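PDB 1GAN: galectin-1 from Bufo arenarum, which binds beta-galactosides as a homodimeric lectin, probably recognises a range of complex carbohydrates, and may regulate apoptosis and cell differentiation. Local coordinates for residues 17-22 / 87-92; 33-38 / 119-124; 41-46 / 109-114; 59-64 / 105-110. All coordinates share one frame; numbering follows the deposited sequence.

Interaction 1. Residues 17-22 / 87-92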
loop_
_atom_site.group_PDB
_atom_site.type_symbol
_atom_site.label_atom_id
_atom_site.label_comp_id
_atom_site.label_asym_id
_atom_site.label_seq_id
_atom_site.Cartn_x
_atom_site.Cartn_y
_atom_site.Cartn_z
ATOM N N CYS A 17 -10.243 8.388 5.767
ATOM C CA CYS A 17 -9.595 7.448 6.641
ATOM C C CYS A 17 -8.959 6.317 5.874
ATOM O O CYS A 17 -9.248 6.109 4.707
ATOM C CB CYS A 17 -10.585 6.912 7.652
ATOM S SG CYS A 17 -11.854 6.066 6.863
ATOM N N VAL A 18 -8.078 5.603 6.549
ATOM C CA VAL A 18 -7.352 4.497 5.978
ATOM C C VAL A 18 -7.467 3.354 6.982
ATOM O O VAL A 18 -7.326 3.552 8.186
ATOM C CB VAL A 18 -5.849 4.896 5.736
ATOM C CG1 VAL A 18 -5.204 5.387 7.014
ATOM C CG2 VAL A 18 -5.052 3.735 5.168
ATOM N N GLU A 19 -7.826 2.180 6.489
ATOM C CA GLU A 19 -7.947 1.003 7.331
ATOM C C GLU A 19 -6.822 0.041 6.995
ATOM O O GLU A 19 -6.531 -0.195 5.813
ATOM C CB GLU A 19 -9.284 0.340 7.059
ATOM C CG GLU A 19 -9.392 -1.039 7.620
ATOM C CD GLU A 19 -10.570 -1.760 7.032
ATOM O OE1 GLU A 19 -11.695 -1.543 7.540
ATOM O OE2 GLU A 19 -10.368 -2.529 6.052
ATOM N N ILE A 20 -6.167 -0.481 8.023
ATOM C CA ILE A 20 -5.070 -1.435 7.851
ATOM C C ILE A 20 -5.469 -2.808 8.403
ATOM O O ILE A 20 -6.027 -2.913 9.507
ATOM C CB ILE A 20 -3.794 -1.024 8.660
ATOM C CG1 ILE A 20 -3.320 0.385 8.280
ATOM C CG2 ILE A 20 -2.673 -2.035 8.441
ATOM C CD1 ILE A 20 -2.911 0.517 6.849
ATOM N N LYS A 21 -5.162 -3.853 7.641
ATOM C CA LYS A 21 -5.404 -5.231 8.051
ATOM C C LYS A 21 -4.050 -5.904 8.034
ATOM O O LYS A 21 -3.305 -5.815 7.055
ATOM C CB LYS A 21 -6.347 -5.960 7.103
ATOM C CG LYS A 21 -7.794 -5.724 7.404
ATOM C CD LYS A 21 -8.697 -6.378 6.382
ATOM C CE LYS A 21 -10.131 -5.910 6.582
ATOM N NZ LYS A 21 -11.005 -6.295 5.448
ATOM N N GLY A 22 -3.701 -6.526 9.146
ATOM C CA GLY A 22 -2.425 -7.200 9.227
ATOM C C GLY A 22 -2.555 -8.382 10.147
ATOM O O GLY A 22 -3.639 -8.683 10.640
ATOM N N MET A 87 -7.159 -5.248 12.761
ATOM C CA MET A 87 -7.859 -4.340 11.882
ATOM C C MET A 87 -8.056 -3.037 12.616
ATOM O O MET A 87 -8.826 -2.975 13.574
ATOM C CB MET A 87 -9.197 -4.907 11.434
ATOM C CG MET A 87 -9.903 -3.997 10.452
ATOM S SD MET A 87 -11.129 -4.864 9.441
ATOM C CE MET A 87 -12.550 -4.962 10.575
ATOM N N VAL A 88 -7.308 -2.021 12.186
ATOM C CA VAL A 88 -7.349 -0.677 12.763
ATOM C C VAL A 88 -7.721 0.342 11.692
ATOM O O VAL A 88 -7.279 0.235 10.542
ATOM C CB VAL A 88 -5.966 -0.205 13.235
ATOM C CG1 VAL A 88 -6.129 0.906 14.241
ATOM C CG2 VAL A 88 -5.134 -1.339 13.774
ATOM N N CYS A 89 -8.485 1.348 12.078
ATOM C CA CYS A 89 -8.854 2.408 11.172
ATOM C C CYS A 89 -8.373 3.697 11.787
ATOM O O CYS A 89 -8.394 3.869 13.021
ATOM C CB CYS A 89 -10.356 2.494 10.988
ATOM S SG CYS A 89 -11.044 1.012 10.302
ATOM N N PHE A 90 -7.912 4.587 10.926
ATOM C CA PHE A 90 -7.444 5.885 11.340
ATOM C C PHE A 90 -8.276 6.859 10.553
ATOM O O PHE A 90 -8.318 6.802 9.322
ATOM C CB PHE A 90 -5.959 6.050 11.020
ATOM C CG PHE A 90 -5.099 5.063 11.720
ATOM C CD1 PHE A 90 -4.862 3.813 11.163
ATOM C CD2 PHE A 90 -4.543 5.369 12.948
ATOM C CE1 PHE A 90 -4.079 2.880 11.827
ATOM C CE2 PHE A 90 -3.758 4.447 13.619
ATOM C CZ PHE A 90 -3.522 3.199 13.062
ATOM N N GLU A 91 -8.959 7.745 11.257
ATOM C CA GLU A 91 -9.791 8.733 10.606
ATOM C C GLU A 91 -9.115 10.071 10.853
ATOM O O GLU A 91 -8.974 10.495 11.996
ATOM C CB GLU A 91 -11.185 8.701 11.222
ATOM C CG GLU A 91 -12.240 9.402 10.446
ATOM C CD GLU A 91 -13.495 9.603 11.288
ATOM O OE1 GLU A 91 -14.042 8.604 11.827
ATOM O OE2 GLU A 91 -13.915 10.774 11.431
ATOM N N TYR A 92 -8.695 10.715 9.772
ATOM C CA TYR A 92 -8.003 11.986 9.846
ATOM C C TYR A 92 -8.915 13.213 9.845
ATOM O O TYR A 92 -9.653 13.439 8.891
ATOM C CB TYR A 92 -7.000 12.084 8.685
ATOM C CG TYR A 92 -6.225 13.392 8.642
ATOM C CD1 TYR A 92 -5.830 14.024 9.818
ATOM C CD2 TYR A 92 -5.872 13.981 7.427
ATOM C CE1 TYR A 92 -5.108 15.199 9.792
ATOM C CE2 TYR A 92 -5.139 15.167 7.387
ATOM C CZ TYR A 92 -4.757 15.770 8.577
ATOM O OH TYR A 92 -4.005 16.926 8.573
#
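Strands 17-22 and 87-92 run antiparallel with their axes 4.7 Å apart at closest approach: Val-18/Phe-90 and Ile-20/Val-88 are hydrogen-bonded pairs, and Cys-17/Glu-91, Glu-19/Cys-89 and Lys-21/Met-87 are non-hydrogen-bonded ones. Ile-20 N reaches Val-88 O at 2.8 Å in a nearly straight bond (168° at the hydrogen), and Val-88 N answers to Ile-20 O at 3.1 Å. Phe-90 N donates to Val-18 O at 3.0 Å; the return bond from Val-18 N is less certain, because Phe-90 O sits too close to a neighbour in the model. The buried face carries Val-18, Ile-20, Val-88 and Phe-90. There Val-18 CG1 rests on Phe-90 CB at 4.1 Å, while Ile-20 CG1 meets the edge of the Phe-90 ring, 4.4 Å from CE1. The other face, bearing Glu-19, Lys-21, Met-87 and Cys-89, is partly exposed. Met-87 and Lys-21 lie side by side and point the same way; with the methionine CG anti to its backbone N (chi1 -177°) and the next bond nearly extended, SD comes to 3.2 Å from Lys-21 CE. Cys-89 SG packs against the aliphatic part of Glu-19, 3.8 Å from its CB. The Glu-19 carboxylate continues toward Met-87 SD and forms a long salt bridge with Lys-21, whereas Glu-91 is paired with Lys-100 on strand 96-101. With strand 127-133 beyond 16-23 and strand 96-101 beyond 85-92, the pair forms interior strands of the five-stranded sheet in the galectin beta-sandwich.

Interaction 2. Residues 33-38 / 119-124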
loop_
_atom_site.group_PDB
_atom_site.type_symbol
_atom_site.label_atom_id
_atom_site.label_comp_id
_atom_site.label_asym_id
_atom_site.label_seq_id
_atom_site.Cartn_x
_atom_site.Cartn_y
_atom_site.Cartn_z
ATOM N N VAL A 33 2.153 1.598 13.551
ATOM C CA VAL A 33 1.590 2.131 12.310
ATOM C C VAL A 33 2.006 3.589 12.424
ATOM O O VAL A 33 1.792 4.208 13.480
ATOM C CB VAL A 33 0.033 2.065 12.245
ATOM C CG1 VAL A 33 -0.482 2.741 10.981
ATOM C CG2 VAL A 33 -0.425 0.642 12.201
ATOM N N ASN A 34 2.640 4.128 11.380
ATOM C CA ASN A 34 3.085 5.522 11.357
ATOM C C ASN A 34 2.399 6.300 10.231
ATOM O O ASN A 34 2.308 5.836 9.094
ATOM C CB ASN A 34 4.584 5.595 11.161
ATOM C CG ASN A 34 5.363 4.798 12.197
ATOM O OD1 ASN A 34 5.342 5.126 13.377
ATOM N ND2 ASN A 34 6.109 3.784 11.750
ATOM N N LEU A 35 1.926 7.496 10.538
ATOM C CA LEU A 35 1.272 8.343 9.545
ATOM C C LEU A 35 2.023 9.665 9.582
ATOM O O LEU A 35 2.171 10.231 10.648
ATOM C CB LEU A 35 -0.195 8.591 9.913
ATOM C CG LEU A 35 -1.254 7.512 9.657
ATOM C CD1 LEU A 35 -2.593 7.987 10.163
ATOM C CD2 LEU A 35 -1.381 7.259 8.179
ATOM N N GLY A 36 2.474 10.168 8.437
ATOM C CA GLY A 36 3.207 11.424 8.430
ATOM C C GLY A 36 3.643 11.960 7.071
ATOM O O GLY A 36 3.079 11.630 6.041
ATOM N N GLU A 37 4.670 12.788 7.079
ATOM C CA GLU A 37 5.209 13.391 5.870
ATOM C C GLU A 37 6.320 12.579 5.244
ATOM O O GLU A 37 6.447 12.536 4.033
ATOM C CB GLU A 37 5.744 14.781 6.193
ATOM C CG GLU A 37 4.625 15.763 6.474
ATOM C CD GLU A 37 5.095 17.024 7.145
ATOM O OE1 GLU A 37 5.335 16.966 8.374
ATOM O OE2 GLU A 37 5.202 18.063 6.448
ATOM N N ASP A 38 7.144 11.970 6.090
ATOM C CA ASP A 38 8.301 11.178 5.656
ATOM C C ASP A 38 8.793 10.405 6.856
ATOM O O ASP A 38 8.289 10.580 7.958
ATOM C CB ASP A 38 9.430 12.105 5.120
ATOM C CG ASP A 38 9.732 13.291 6.045
ATOM O OD1 ASP A 38 10.419 13.093 7.063
ATOM O OD2 ASP A 38 9.313 14.434 5.733
ATOM N N PRO A 119 0.982 12.222 3.255
ATOM C CA PRO A 119 1.564 11.472 2.150
ATOM C C PRO A 119 2.183 10.133 2.470
ATOM O O PRO A 119 2.231 9.267 1.601
ATOM C CB PRO A 119 2.633 12.422 1.637
ATOM C CG PRO A 119 3.125 13.066 2.907
ATOM C CD PRO A 119 1.866 13.339 3.673
ATOM N N PHE A 120 2.591 9.928 3.710
ATOM C CA PHE A 120 3.287 8.703 4.048
ATOM C C PHE A 120 2.671 7.846 5.150
ATOM O O PHE A 120 2.154 8.355 6.149
ATOM C CB PHE A 120 4.723 9.127 4.385
ATOM C CG PHE A 120 5.634 8.032 4.898
ATOM C CD1 PHE A 120 5.690 7.736 6.260
ATOM C CD2 PHE A 120 6.556 7.424 4.043
ATOM C CE1 PHE A 120 6.654 6.878 6.757
ATOM C CE2 PHE A 120 7.519 6.568 4.531
ATOM C CZ PHE A 120 7.577 6.293 5.891
ATOM N N LEU A 121 2.755 6.534 4.953
ATOM C CA LEU A 121 2.298 5.547 5.923
ATOM C C LEU A 121 3.337 4.414 5.951
ATOM O O LEU A 121 3.898 4.046 4.917
ATOM C CB LEU A 121 0.908 4.967 5.556
ATOM C CG LEU A 121 0.393 3.795 6.439
ATOM C CD1 LEU A 121 -1.077 3.914 6.726
ATOM C CD2 LEU A 121 0.669 2.430 5.822
ATOM N N SER A 122 3.636 3.896 7.134
ATOM C CA SER A 122 4.543 2.773 7.245
ATOM C C SER A 122 4.070 1.932 8.419
ATOM O O SER A 122 3.317 2.419 9.292
ATOM C CB SER A 122 5.989 3.204 7.434
ATOM O OG SER A 122 6.172 3.812 8.677
ATOM N N LEU A 123 4.398 0.641 8.349
ATOM C CA LEU A 123 4.036 -0.324 9.378
ATOM C C LEU A 123 5.336 -0.913 9.838
ATOM O O LEU A 123 6.303 -0.948 9.078
ATOM C CB LEU A 123 3.193 -1.463 8.825
ATOM C CG LEU A 123 1.964 -1.243 7.978
ATOM C CD1 LEU A 123 1.383 -2.581 7.611
ATOM C CD2 LEU A 123 0.943 -0.458 8.741
ATOM N N GLU A 124 5.344 -1.366 11.084
ATOM C CA GLU A 124 6.490 -2.007 11.709
ATOM C C GLU A 124 5.972 -3.176 12.563
ATOM O O GLU A 124 4.980 -3.037 13.280
ATOM C CB GLU A 124 7.240 -1.002 12.562
ATOM C CG GLU A 124 8.224 -0.201 11.761
ATOM C CD GLU A 124 8.330 1.241 12.204
ATOM O OE1 GLU A 124 8.270 1.501 13.430
ATOM O OE2 GLU A 124 8.471 2.115 11.310
#
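Asn-34 and Ser-122 are joined by both backbone and side chains in the tight part of this antiparallel pairing. Asn-34 N donates to Ser-122 O at 2.8 Å and Ser-122 N returns to Asn-34 O, while Asn-34 ND2 gives a hydrogen to Ser-122 OG at 3.1 Å (159° at the hydrogen). The hydroxyl lies almost in the amide plane; it is brought there by a serine chi1 of 68°, which sets OG between the backbone N and carbonyl carbon. With OD1 bonded to His-45 ND1, both ends of the Asn-34 amide are held, making it a second-shell support for a sugar-binding histidine. On the opposite face, turned to the sandwich interior, Leu-35 CD2 packs on Leu-121 CD1 at 3.7 Å, and Val-33 CG2 lies alongside Leu-123 CD2 at 3.9 Å. Toward Glu-37 and Asp-38 the contact loosens. Gly-36 and Phe-120 still exchange both backbone bonds (Gly-36 N to Phe-120 O 2.9 Å), but the chain turns a corner at Gly-36 and Glu-37. Partly exposed Pro-119 has its CG 3.5 Å from Glu-37 O. The Phe-120 ring has Asp-38 C over one face, 4.1 Å above its plane and toward the rim. Glu-124 marks the exposed margin at the other end. In the six-stranded sheet, strand 6-12 lies beyond 118-124 and strand 41-49 beyond 30-35; Phe-90 and Ile-20 of the opposing sheet press on the valine and leucines.

Interaction 3. Residues 41-46 / 109-114. With GAL (beta-D-galactopyranose), chain C.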
loop_
_atom_site.group_PDB
_atom_site.type_symbol
_atom_site.label_atom_id
_atom_site.label_comp_id
_atom_site.label_asym_id
_atom_site.label_seq_id
_atom_site.Cartn_x
_atom_site.Cartn_y
_atom_site.Cartn_z
ATOM N N ASN A 41 9.188 12.574 10.136
ATOM C CA ASN A 41 8.132 13.421 10.633
ATOM C C ASN A 41 6.831 12.643 10.639
ATOM O O ASN A 41 6.271 12.381 9.566
ATOM C CB ASN A 41 8.025 14.661 9.747
ATOM C CG ASN A 41 9.268 15.527 9.816
ATOM O OD1 ASN A 41 9.380 16.392 10.681
ATOM N ND2 ASN A 41 10.230 15.270 8.934
ATOM N N PHE A 42 6.368 12.267 11.836
ATOM C CA PHE A 42 5.127 11.500 11.979
ATOM C C PHE A 42 4.083 12.329 12.700
ATOM O O PHE A 42 4.376 12.933 13.734
ATOM C CB PHE A 42 5.364 10.207 12.791
ATOM C CG PHE A 42 6.346 9.248 12.165
ATOM C CD1 PHE A 42 6.441 9.117 10.788
ATOM C CD2 PHE A 42 7.139 8.417 12.960
ATOM C CE1 PHE A 42 7.300 8.164 10.204
ATOM C CE2 PHE A 42 8.005 7.467 12.385
ATOM C CZ PHE A 42 8.079 7.343 11.002
ATOM N N LEU A 43 2.881 12.393 12.144
ATOM C CA LEU A 43 1.772 13.113 12.766
ATOM C C LEU A 43 1.295 12.150 13.866
ATOM O O LEU A 43 0.991 12.542 15.003
ATOM C CB LEU A 43 0.668 13.362 11.726
ATOM C CG LEU A 43 -0.374 14.447 12.021
ATOM C CD1 LEU A 43 0.349 15.751 12.263
ATOM C CD2 LEU A 43 -1.345 14.626 10.871
ATOM N N LEU A 44 1.302 10.864 13.528
ATOM C CA LEU A 44 0.910 9.838 14.473
ATOM C C LEU A 44 1.752 8.591 14.346
ATOM O O LEU A 44 2.030 8.130 13.254
ATOM C CB LEU A 44 -0.560 9.464 14.313
ATOM C CG LEU A 44 -0.992 8.213 15.080
ATOM C CD1 LEU A 44 -0.768 8.455 16.586
ATOM C CD2 LEU A 44 -2.457 7.885 14.780
ATOM N N HIS A 45 2.249 8.129 15.481
ATOM C CA HIS A 45 3.007 6.893 15.580
ATOM C C HIS A 45 2.171 6.116 16.609
ATOM O O HIS A 45 2.030 6.565 17.760
ATOM C CB HIS A 45 4.417 7.180 16.093
ATOM C CG HIS A 45 5.117 5.988 16.680
ATOM N ND1 HIS A 45 5.723 5.021 15.913
ATOM C CD2 HIS A 45 5.369 5.652 17.968
ATOM C CE1 HIS A 45 6.318 4.140 16.697
ATOM N NE2 HIS A 45 6.119 4.500 17.949
ATOM N N PHE A 46 1.481 5.070 16.133
ATOM C CA PHE A 46 0.640 4.197 16.945
ATOM C C PHE A 46 1.439 2.925 17.237
ATOM O O PHE A 46 1.656 2.094 16.350
ATOM C CB PHE A 46 -0.628 3.881 16.170
ATOM C CG PHE A 46 -1.497 2.845 16.819
ATOM C CD1 PHE A 46 -1.318 1.489 16.532
ATOM C CD2 PHE A 46 -2.520 3.223 17.694
ATOM C CE1 PHE A 46 -2.134 0.519 17.096
ATOM C CE2 PHE A 46 -3.345 2.264 18.264
ATOM C CZ PHE A 46 -3.150 0.901 17.962
ATOM N N PHE A 109 -6.516 11.055 19.130
ATOM C CA PHE A 109 -5.173 11.551 19.350
ATOM C C PHE A 109 -5.156 12.923 18.672
ATOM O O PHE A 109 -5.678 13.062 17.565
ATOM C CB PHE A 109 -4.170 10.598 18.705
ATOM C CG PHE A 109 -2.746 10.977 18.930
ATOM C CD1 PHE A 109 -2.140 10.760 20.159
ATOM C CD2 PHE A 109 -2.010 11.576 17.912
ATOM C CE1 PHE A 109 -0.822 11.140 20.391
ATOM C CE2 PHE A 109 -0.702 11.957 18.126
ATOM C CZ PHE A 109 -0.103 11.741 19.375
ATOM N N PRO A 110 -4.609 13.959 19.346
ATOM C CA PRO A 110 -4.543 15.328 18.795
ATOM C C PRO A 110 -3.720 15.490 17.522
ATOM O O PRO A 110 -2.708 14.833 17.353
ATOM C CB PRO A 110 -3.883 16.132 19.942
ATOM C CG PRO A 110 -2.994 15.134 20.592
ATOM C CD PRO A 110 -3.899 13.890 20.641
ATOM N N VAL A 111 -4.119 16.420 16.664
ATOM C CA VAL A 111 -3.369 16.706 15.430
ATOM C C VAL A 111 -2.448 17.886 15.774
ATOM O O VAL A 111 -2.903 19.015 15.992
ATOM C CB VAL A 111 -4.320 17.026 14.223
ATOM C CG1 VAL A 111 -3.562 17.697 13.091
ATOM C CG2 VAL A 111 -4.935 15.742 13.701
ATOM N N ARG A 112 -1.152 17.602 15.871
ATOM C CA ARG A 112 -0.182 18.629 16.263
ATOM C C ARG A 112 0.379 19.447 15.113
ATOM O O ARG A 112 1.116 20.406 15.319
ATOM C CB ARG A 112 0.938 18.002 17.084
ATOM C CG ARG A 112 0.432 16.870 17.948
ATOM C CD ARG A 112 0.913 16.898 19.385
ATOM N NE ARG A 112 1.826 15.795 19.634
ATOM C CZ ARG A 112 1.764 14.962 20.671
ATOM N NH1 ARG A 112 0.823 15.093 21.589
ATOM N NH2 ARG A 112 2.656 13.982 20.769
ATOM N N LYS A 113 -0.012 19.095 13.900
ATOM C CA LYS A 113 0.460 19.802 12.739
ATOM C C LYS A 113 -0.611 19.535 11.721
ATOM O O LYS A 113 -0.806 18.392 11.330
ATOM C CB LYS A 113 1.792 19.206 12.304
ATOM C CG LYS A 113 2.392 19.783 11.039
ATOM C CD LYS A 113 2.955 21.168 11.267
ATOM C CE LYS A 113 3.708 21.653 10.056
ATOM N NZ LYS A 113 3.614 23.133 9.945
ATOM N N VAL A 114 -1.370 20.572 11.377
ATOM C CA VAL A 114 -2.451 20.456 10.408
ATOM C C VAL A 114 -1.785 20.337 9.043
ATOM O O VAL A 114 -1.079 21.240 8.608
ATOM C CB VAL A 114 -3.353 21.720 10.396
ATOM C CG1 VAL A 114 -4.775 21.377 9.975
ATOM C CG2 VAL A 114 -3.376 22.358 11.748
HETATM C C1 GAL C . 10.380 5.125 22.208
HETATM C C2 GAL C . 10.543 3.958 21.223
HETATM C C3 GAL C . 10.169 4.383 19.800
HETATM C C4 GAL C . 8.765 4.958 19.798
HETATM C C5 GAL C . 8.680 6.099 20.815
HETATM C C6 GAL C . 7.315 6.695 20.917
HETATM O O2 GAL C . 11.871 3.463 21.253
HETATM O O3 GAL C . 10.192 3.256 18.942
HETATM O O4 GAL C . 7.838 3.932 20.128
HETATM O O5 GAL C . 9.036 5.632 22.136
HETATM O O6 GAL C . 7.348 7.816 21.777
HETATM O O HOH W 1 -0.340 14.934 15.684
#
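Leu-43 is joined to Pro-110 and Arg-112 by one water rather than by any direct hydrogen bond: the water donates to Leu-43 O at 2.8 Å and to Pro-110 O at 2.9 Å, and accepts from Arg-112 N. Leu-43 and Leu-44 form a classic beta bulge opposite Leu-35 in strand 41-49 of the galectin sandwich; on the six-stranded sheet, the bulge faces the end of strand 106-110 of the five-stranded sheet and the loop after it. Both leucines reach across. Leu-43 CD1 pushes close to the backbone, 3.0 Å from Lys-113 O, while its CD2 faces Val-111 CG1. Leu-44 CD1 sits over one face of the Phe-109 ring in a CH-pi contact, 3.9 Å from the centroid and 23° off the normal. Pro-110 CD covers the opposite face, 3.5 Å above the plane, so the ring is held between neighbours. Phe-109 CZ in turn lies 3.7 Å over a face of the Arg-112 guanidinium, a group further fixed by hydrogen bonds to Ser-63 OG and Ser-71 O. Farther along strand 41-49, His-45 takes no part in this packing and serves the sugar, with Trp-69 meeting its ring. A chi1 of 160° swings the imidazole toward the galactose, and NE2 at its edge shares a hydrogen bond with the sugar O4 at 2.8 Å.

Interaction 4. Residues 59-64 / 105-110. With GAL (beta-D-galactopyranose), chain C.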
loop_
_atom_site.group_PDB
_atom_site.type_symbol
_atom_site.label_atom_id
_atom_site.label_comp_id
_atom_site.label_asym_id
_atom_site.label_seq_id
_atom_site.Cartn_x
_atom_site.Cartn_y
_atom_site.Cartn_z
ATOM N N ILE A 59 -0.657 0.635 24.702
ATOM C CA ILE A 59 -0.603 1.367 23.462
ATOM C C ILE A 59 0.004 2.718 23.758
ATOM O O ILE A 59 -0.412 3.408 24.686
ATOM C CB ILE A 59 -1.997 1.568 22.839
ATOM C CG1 ILE A 59 -2.551 0.224 22.371
ATOM C CG2 ILE A 59 -1.922 2.547 21.669
ATOM C CD1 ILE A 59 -3.962 0.294 21.862
ATOM N N VAL A 60 1.096 3.000 23.070
ATOM C CA VAL A 60 1.779 4.267 23.177
ATOM C C VAL A 60 1.609 4.971 21.820
ATOM O O VAL A 60 1.836 4.375 20.758
ATOM C CB VAL A 60 3.275 4.083 23.510
ATOM C CG1 VAL A 60 3.952 5.439 23.629
ATOM C CG2 VAL A 60 3.413 3.322 24.806
ATOM N N CYS A 61 1.145 6.209 21.883
ATOM C CA CYS A 61 0.921 7.053 20.732
ATOM C C CYS A 61 1.806 8.283 20.898
ATOM O O CYS A 61 1.939 8.826 22.006
ATOM C CB CYS A 61 -0.541 7.501 20.681
ATOM S SG CYS A 61 -1.673 6.266 20.037
ATOM N N ASN A 62 2.394 8.738 19.797
ATOM C CA ASN A 62 3.253 9.910 19.839
ATOM C C ASN A 62 3.387 10.475 18.435
ATOM O O ASN A 62 2.871 9.895 17.457
ATOM C CB ASN A 62 4.637 9.525 20.391
ATOM C CG ASN A 62 5.363 10.704 21.013
ATOM O OD1 ASN A 62 4.899 11.829 20.925
ATOM N ND2 ASN A 62 6.516 10.452 21.624
ATOM N N SER A 63 4.006 11.643 18.340
ATOM C CA SER A 63 4.252 12.256 17.066
ATOM C C SER A 63 5.755 12.345 16.983
ATOM O O SER A 63 6.447 12.107 17.970
ATOM C CB SER A 63 3.621 13.641 16.993
ATOM O OG SER A 63 4.073 14.460 18.039
ATOM N N LYS A 64 6.279 12.581 15.792
ATOM C CA LYS A 64 7.717 12.728 15.620
ATOM C C LYS A 64 7.992 13.905 14.696
ATOM O O LYS A 64 7.363 14.036 13.666
ATOM C CB LYS A 64 8.357 11.470 15.062
ATOM C CG LYS A 64 9.865 11.450 15.313
ATOM C CD LYS A 64 10.536 10.149 14.817
ATOM C CE LYS A 64 10.388 9.987 13.312
ATOM N NZ LYS A 64 11.271 8.888 12.815
ATOM N N ASP A 105 -13.673 -0.658 20.165
ATOM C CA ASP A 105 -13.026 0.388 20.970
ATOM C C ASP A 105 -12.526 1.538 20.113
ATOM O O ASP A 105 -12.258 1.364 18.928
ATOM C CB ASP A 105 -11.829 -0.141 21.732
ATOM C CG ASP A 105 -12.194 -1.214 22.709
ATOM O OD1 ASP A 105 -12.657 -0.868 23.824
ATOM O OD2 ASP A 105 -11.985 -2.400 22.361
ATOM N N GLN A 106 -12.347 2.695 20.722
ATOM C CA GLN A 106 -11.843 3.825 19.972
ATOM C C GLN A 106 -11.333 4.896 20.897
ATOM O O GLN A 106 -11.770 5.002 22.054
ATOM C CB GLN A 106 -12.924 4.425 19.072
ATOM C CG GLN A 106 -13.499 5.732 19.596
ATOM C CD GLN A 106 -14.627 6.239 18.747
ATOM O OE1 GLN A 106 -15.251 5.473 18.028
ATOM N NE2 GLN A 106 -14.875 7.546 18.792
ATOM N N PHE A 107 -10.399 5.688 20.389
ATOM C CA PHE A 107 -9.854 6.793 21.144
ATOM C C PHE A 107 -9.409 7.816 20.134
ATOM O O PHE A 107 -9.433 7.563 18.943
ATOM C CB PHE A 107 -8.724 6.356 22.085
ATOM C CG PHE A 107 -7.478 5.903 21.394
ATOM C CD1 PHE A 107 -6.498 6.825 21.013
ATOM C CD2 PHE A 107 -7.229 4.555 21.204
ATOM C CE1 PHE A 107 -5.292 6.411 20.469
ATOM C CE2 PHE A 107 -6.020 4.129 20.656
ATOM C CZ PHE A 107 -5.055 5.066 20.294
ATOM N N SER A 108 -9.046 8.992 20.597
ATOM C CA SER A 108 -8.614 10.023 19.690
ATOM C C SER A 108 -7.215 10.467 20.087
ATOM O O SER A 108 -6.763 10.230 21.213
ATOM C CB SER A 108 -9.589 11.189 19.759
ATOM O OG SER A 108 -9.489 11.813 21.030
ATOM N N PHE A 109 -6.516 11.055 19.130
ATOM C CA PHE A 109 -5.173 11.551 19.350
ATOM C C PHE A 109 -5.156 12.923 18.672
ATOM O O PHE A 109 -5.678 13.062 17.565
ATOM C CB PHE A 109 -4.170 10.598 18.705
ATOM C CG PHE A 109 -2.746 10.977 18.930
ATOM C CD1 PHE A 109 -2.140 10.760 20.159
ATOM C CD2 PHE A 109 -2.010 11.576 17.912
ATOM C CE1 PHE A 109 -0.822 11.140 20.391
ATOM C CE2 PHE A 109 -0.702 11.957 18.126
ATOM C CZ PHE A 109 -0.103 11.741 19.375
ATOM N N PRO A 110 -4.609 13.959 19.346
ATOM C CA PRO A 110 -4.543 15.328 18.795
ATOM C C PRO A 110 -3.720 15.490 17.522
ATOM O O PRO A 110 -2.708 14.833 17.353
ATOM C CB PRO A 110 -3.883 16.132 19.942
ATOM C CG PRO A 110 -2.994 15.134 20.592
ATOM C CD PRO A 110 -3.899 13.890 20.641
HETATM C C1 GAL C . 10.380 5.125 22.208
HETATM C C2 GAL C . 10.543 3.958 21.223
HETATM C C3 GAL C . 10.169 4.383 19.800
HETATM C C4 GAL C . 8.765 4.958 19.798
HETATM C C5 GAL C . 8.680 6.099 20.815
HETATM C C6 GAL C . 7.315 6.695 20.917
HETATM O O2 GAL C . 11.871 3.463 21.253
HETATM O O3 GAL C . 10.192 3.256 18.942
HETATM O O4 GAL C . 7.838 3.932 20.128
HETATM O O5 GAL C . 9.036 5.632 22.136
HETATM O O6 GAL C . 7.348 7.816 21.777
#
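Cys-61 SG meets the edge of the Phe-107 ring, 3.6 Å from its CZ and 77° off the ring normal from the centroid, a sulfur-aromatic contact. The same cysteine uses its CB against Phe-109, 3.7 Å from CE1, so one small side chain touches both rings; its SG has a second, oblique sulfur-aromatic contact with Phe-109. Ile-59 CG2 adds a methyl at 4.2 Å from Phe-107 CZ, and the Asn-62 backbone carbon lies 3.8 Å from Phe-109 CZ. On the far side of strand 59-64, Asn-62 turns away from the rings. Its ND2 donates to galactose O6 at 2.8 Å in an almost straight bond (176° at the hydrogen) and also to Gly-70 O. Ser-63 N donates to Asn-62 OD1 at 2.7 Å from above the carbonyl plane, while the two ND2 bonds hold the amide's other end. Arg-49, His-45 and Glu-72 also bond the sugar. The two strands belong to different sheets, and their axes approach to 8.6 Å with only 24° between their directions; Ile-99 and Phe-101 of strand 96-101 touch Phe-107, Leu-44 packs on Phe-109, and strands 41-49 and 68-75 border 58-65.

In the fold
From the N terminus the chain lays down 17-22, 33-38, 41-46 and 59-64 before any contact closes. Residues 87-92 then complete interaction 1, which crosses all three others. Residues 105-110 close interaction 4, the shortest loop, and run on into 109-114 to close interaction 3, the two sharing Phe-109 and Pro-110. Both loops lie within that of interaction 2, closed last by 119-124. Interactions 1 and 2 are pairings within the five- and six-stranded sheets; interactions 3 and 4 join the sheets. Phe-90 touches Val-33, Leu-35, Leu-44 and Phe-46, linking interaction 1 to 2 and 3, while neighbouring strands 41-49 and 58-65 bring interactions 3 and 4 to the same galactose.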